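Uncharacterized protein (Staphylococcus aureus subsp. aureus, PDB 3H04) is of unknown function but has an alpha/beta-hydrolase fold and is probably a serine hydrolase, perhaps an esterase. Local coordinates at residues Val73-Asp76 with Cys77-Asp81; Tyr199-Pro203 with Asp204-Thr208. All coordinates share one frame; numbering follows the deposited sequence.

Contact 1. Residues Val73-Asp76 with Cys77-Asp81; sequences VSLD and CIIED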
loop_
_atom_site.group_PDB
_atom_site.type_symbol
_atom_site.label_atom_id
_atom_site.label_comp_id
_atom_site.label_asym_id
_atom_site.label_seq_id
_atom_site.Cartn_x
_atom_site.Cartn_y
_atom_site.Cartn_z
ATOM N N VAL A 73 4.358 -15.129 6.640
ATOM C CA VAL A 73 4.659 -14.337 7.849
ATOM C C VAL A 73 3.361 -13.682 8.290
ATOM O O VAL A 73 2.354 -13.743 7.563
ATOM C CB VAL A 73 5.705 -13.262 7.599
ATOM C CG1 VAL A 73 7.021 -13.890 7.011
ATOM C CG2 VAL A 73 5.110 -12.085 6.715
ATOM N N SER A 74 3.367 -13.081 9.477
ATOM C CA SER A 74 2.194 -12.376 9.974
ATOM C C SER A 74 2.244 -10.861 9.642
ATOM O O SER A 74 3.258 -10.320 9.197
ATOM C CB SER A 74 2.093 -12.529 11.499
ATOM O OG SER A 74 3.006 -11.624 12.130
ATOM N N LEU A 75 1.143 -10.167 9.895
ATOM C CA LEU A 75 1.123 -8.721 9.723
ATOM C C LEU A 75 2.126 -8.006 10.658
ATOM O O LEU A 75 2.630 -6.946 10.310
ATOM C CB LEU A 75 -0.282 -8.150 9.948
ATOM C CG LEU A 75 -0.483 -6.636 9.856
ATOM C CD1 LEU A 75 -0.118 -6.079 8.456
ATOM C CD2 LEU A 75 -1.917 -6.233 10.171
ATOM N N ASP A 76 2.443 -8.584 11.826
ATOM C CA ASP A 76 3.442 -7.970 12.697
ATOM C C ASP A 76 4.796 -7.961 11.988
ATOM O O ASP A 76 5.527 -6.979 12.060
ATOM C CB ASP A 76 3.592 -8.677 14.062
ATOM C CG ASP A 76 2.455 -8.353 15.035
ATOM O OD1 ASP A 76 1.914 -7.225 15.043
ATOM O OD2 ASP A 76 2.107 -9.270 15.801
ATOM N N CYS A 77 5.117 -9.063 11.322
ATOM C CA CYS A 77 6.310 -9.135 10.495
ATOM C C CYS A 77 6.300 -8.142 9.301
ATOM O O CYS A 77 7.327 -7.541 9.024
ATOM C CB CYS A 77 6.498 -10.549 10.034
ATOM S SG CYS A 77 8.024 -10.856 9.118
ATOM N N ILE A 78 5.155 -8.006 8.599
ATOM C CA ILE A 78 5.017 -7.054 7.525
ATOM C C ILE A 78 5.362 -5.623 8.001
ATOM O O ILE A 78 6.165 -4.916 7.385
ATOM C CB ILE A 78 3.597 -7.113 6.902
ATOM C CG1 ILE A 78 3.409 -8.469 6.168
ATOM C CG2 ILE A 78 3.343 -5.815 5.969
ATOM C CD1 ILE A 78 2.074 -8.604 5.419
ATOM N N ILE A 79 4.768 -5.225 9.118
ATOM C CA ILE A 79 4.972 -3.902 9.670
ATOM C C ILE A 79 6.433 -3.725 10.056
ATOM O O ILE A 79 7.038 -2.673 9.792
ATOM C CB ILE A 79 4.036 -3.647 10.844
ATOM C CG1 ILE A 79 2.581 -3.617 10.296
ATOM C CG2 ILE A 79 4.399 -2.332 11.582
ATOM C CD1 ILE A 79 1.517 -3.563 11.386
ATOM N N GLU A 80 7.026 -4.770 10.615
ATOM C CA GLU A 80 8.455 -4.703 10.954
ATOM C C GLU A 80 9.326 -4.538 9.698
ATOM O O GLU A 80 10.256 -3.760 9.697
ATOM C CB GLU A 80 8.908 -5.931 11.774
ATOM C CG GLU A 80 8.526 -5.827 13.224
ATOM C CD GLU A 80 8.861 -7.064 14.059
ATOM O OE1 GLU A 80 9.591 -7.980 13.562
ATOM O OE2 GLU A 80 8.380 -7.088 15.230
ATOM N N ASP A 81 9.019 -5.280 8.630
ATOM C CA ASP A 81 9.777 -5.160 7.367
ATOM C C ASP A 81 9.619 -3.773 6.751
ATOM O O ASP A 81 10.563 -3.174 6.257
ATOM C CB ASP A 81 9.294 -6.231 6.334
ATOM C CG ASP A 81 9.799 -7.664 6.632
ATOM O OD1 ASP A 81 10.584 -7.871 7.600
ATOM O OD2 ASP A 81 9.407 -8.598 5.858
#
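S74 caps the N terminus of helix 75-91 from just before its first turn. With chi1 at 79°, its OG swings back over the chain toward the first amides and accepts two weak bonds, a fairly straight one from C77 N at 3.4 Å and a more bent one from D76 N. The backbone takes over from there: I78 N donates to S74 O at 3.1 Å, and I79 N to L75 O and E80 N to D76 O carry the helical pattern on.

Apolar contacts flank this polar start. V73, still in the loop, sets its CB against C77 SG at 3.7 Å, and its CG2 branch meets I78 CG1 at 4.0 Å. L75 crosses I78 and I79 at a slant, its CG 4.0 Å from I79 CD1 and its CD1 4.2 Å from I78 CB.

The acids find partners outside the turn. D76 OD1 makes a salt bridge to K198 NZ and also meets Y199, and D81 OD2 makes a salt bridge to R68 NE. The buried face, formed by L75, I78 and I79, lies against Y108, L109 and L112 of helix 105-116, while V73 reaches P163 in a loop and L75 bonds through its backbone to I189.

Contact 2. Residues Tyr199-Pro203 with Asp204-Thr208; sequences YNIAP and DELKT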
loop_
_atom_site.group_PDB
_atom_site.type_symbol
_atom_site.label_atom_id
_atom_site.label_comp_id
_atom_site.label_asym_id
_atom_site.label_seq_id
_atom_site.Cartn_x
_atom_site.Cartn_y
_atom_site.Cartn_z
ATOM N N TYR A 199 -2.957 -1.610 14.720
ATOM C CA TYR A 199 -3.392 -1.921 13.353
ATOM C C TYR A 199 -4.566 -1.061 12.845
ATOM O O TYR A 199 -5.010 -1.264 11.723
ATOM C CB TYR A 199 -3.798 -3.406 13.257
ATOM C CG TYR A 199 -2.866 -4.355 13.992
ATOM C CD1 TYR A 199 -1.582 -4.614 13.525
ATOM C CD2 TYR A 199 -3.274 -4.965 15.175
ATOM C CE1 TYR A 199 -0.735 -5.515 14.211
ATOM C CE2 TYR A 199 -2.433 -5.826 15.895
ATOM C CZ TYR A 199 -1.173 -6.092 15.405
ATOM O OH TYR A 199 -0.365 -6.925 16.130
ATOM N N ASN A 200 -5.029 -0.130 13.670
ATOM C CA ASN A 200 -6.239 0.658 13.461
ATOM C C ASN A 200 -5.924 2.082 13.898
ATOM O O ASN A 200 -5.755 2.352 15.118
ATOM C CB ASN A 200 -7.375 0.064 14.275
ATOM C CG ASN A 200 -7.606 -1.348 13.910
ATOM O OD1 ASN A 200 -7.147 -2.285 14.605
ATOM N ND2 ASN A 200 -8.203 -1.548 12.741
ATOM N N ILE A 201 -5.814 2.998 12.938
ATOM C CA ILE A 201 -5.334 4.355 13.275
ATOM C C ILE A 201 -6.444 5.115 13.977
ATOM O O ILE A 201 -7.510 5.345 13.387
ATOM C CB ILE A 201 -4.806 5.113 12.041
ATOM C CG1 ILE A 201 -3.662 4.368 11.398
ATOM C CG2 ILE A 201 -4.270 6.498 12.419
ATOM C CD1 ILE A 201 -3.175 5.043 10.094
ATOM N N ALA A 202 -6.223 5.478 15.249
ATOM C CA ALA A 202 -7.246 6.129 16.064
ATOM C C ALA A 202 -7.601 7.534 15.544
ATOM O O ALA A 202 -6.781 8.171 14.885
ATOM C CB ALA A 202 -6.800 6.230 17.550
ATOM N N PRO A 203 -8.813 8.032 15.870
ATOM C CA PRO A 203 -9.192 9.393 15.436
ATOM C C PRO A 203 -8.173 10.486 15.809
ATOM O O PRO A 203 -7.887 11.363 14.980
ATOM C CB PRO A 203 -10.506 9.621 16.167
ATOM C CG PRO A 203 -11.112 8.285 16.220
ATOM C CD PRO A 203 -9.942 7.389 16.581
ATOM N N ASP A 204 -7.634 10.415 17.033
ATOM C CA ASP A 204 -6.674 11.411 17.527
ATOM C C ASP A 204 -5.342 11.358 16.792
ATOM O O ASP A 204 -4.648 12.365 16.697
ATOM C CB ASP A 204 -6.440 11.259 19.029
ATOM C CG ASP A 204 -7.496 11.973 19.868
ATOM O OD1 ASP A 204 -8.371 12.661 19.277
ATOM O OD2 ASP A 204 -7.422 11.887 21.125
ATOM N N GLU A 205 -5.013 10.177 16.265
ATOM C CA GLU A 205 -3.858 9.945 15.445
ATOM C C GLU A 205 -4.094 10.404 14.000
ATOM O O GLU A 205 -3.215 11.057 13.427
ATOM C CB GLU A 205 -3.508 8.441 15.480
ATOM C CG GLU A 205 -3.169 7.943 16.874
ATOM C CD GLU A 205 -1.680 7.987 17.152
ATOM O OE1 GLU A 205 -1.017 8.996 16.759
ATOM O OE2 GLU A 205 -1.165 6.990 17.749
ATOM N N LEU A 206 -5.282 10.135 13.451
ATOM C CA LEU A 206 -5.641 10.630 12.113
ATOM C C LEU A 206 -5.570 12.173 12.047
ATOM O O LEU A 206 -5.094 12.772 11.068
ATOM C CB LEU A 206 -7.048 10.163 11.737
ATOM C CG LEU A 206 -7.192 8.702 11.324
ATOM C CD1 LEU A 206 -8.669 8.382 11.131
ATOM C CD2 LEU A 206 -6.382 8.469 10.034
ATOM N N LYS A 207 -6.055 12.801 13.122
ATOM C CA LYS A 207 -6.055 14.254 13.278
ATOM C C LYS A 207 -4.677 14.892 13.187
ATOM O O LYS A 207 -4.552 16.074 12.920
ATOM C CB LYS A 207 -6.624 14.627 14.637
ATOM C CG LYS A 207 -8.114 14.550 14.749
ATOM C CD LYS A 207 -8.591 15.277 16.035
ATOM C CE LYS A 207 -8.382 16.768 16.025
ATOM N NZ LYS A 207 -9.135 17.400 17.171
ATOM N N THR A 208 -3.639 14.116 13.463
ATOM C CA THR A 208 -2.288 14.638 13.422
ATOM C C THR A 208 -1.512 14.187 12.203
ATOM O O THR A 208 -0.320 14.430 12.135
ATOM C CB THR A 208 -1.510 14.206 14.705
ATOM O OG1 THR A 208 -1.343 12.798 14.684
ATOM C CG2 THR A 208 -2.276 14.636 15.952
#
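I201 CG2 meets L206 CD2 at 3.7 Å, joining the loop to the short helix that starts at P203. I201 also packs on L111, L112 and R115 of helix 105-116. A202 takes the N-cap position; P203 follows as the first helical residue, where a ring in place of an amide hydrogen costs no helical bond, and D204 comes next. At E205 the backbone N makes a weak, bent bond to A202 O at 3.0 Å, while E205 CB sits 3.7 Å from I201 CG2. The E205 chain then turns sharply at chi2 (-93°), and its end leads away from the loop, the side chain touching R115. L206 N gives A202 O its straighter bond, 2.9 Å long. The L206 side chain crosses I201 at about a right angle and touches H234. K207 N donates to P203 O at 3.0 Å, and K207 CG passes the same oxygen at 3.2 Å. T208 folds back: its OG1, at 2.8 Å, and its N both donate to E205 O from one face of the carbonyl plane.

The hydrogen bonds thus all end on backbone carbonyl oxygens, A202 O taking one good and one weak donor and E205 O two, while I201 and L206 supply the buried apolar side and P203, D204 and K207 are exposed.

In the fold
Following the chain, contact 1 comes first, where the loop after strand 60-65 enters helix 75-91; contact 2 comes much later, where the loop after helix 185-189 enters helix 203-206 ahead of strand 212-217. Both are local turns at helix starts, in series, neither nesting nor crossing. Their centres are about 20 Å apart, yet they touch through Y199: its OH probably hydrogen-bonds D76 OD1 at 2.5 Å, and its CD1 packs 3.7 Å from L75 CD2. Helix 105-116 lies against residues of both, and follows the strand whose end carries a probable nucleophile elbow. Together they tie two helix starts to that helix, beside the central sheet.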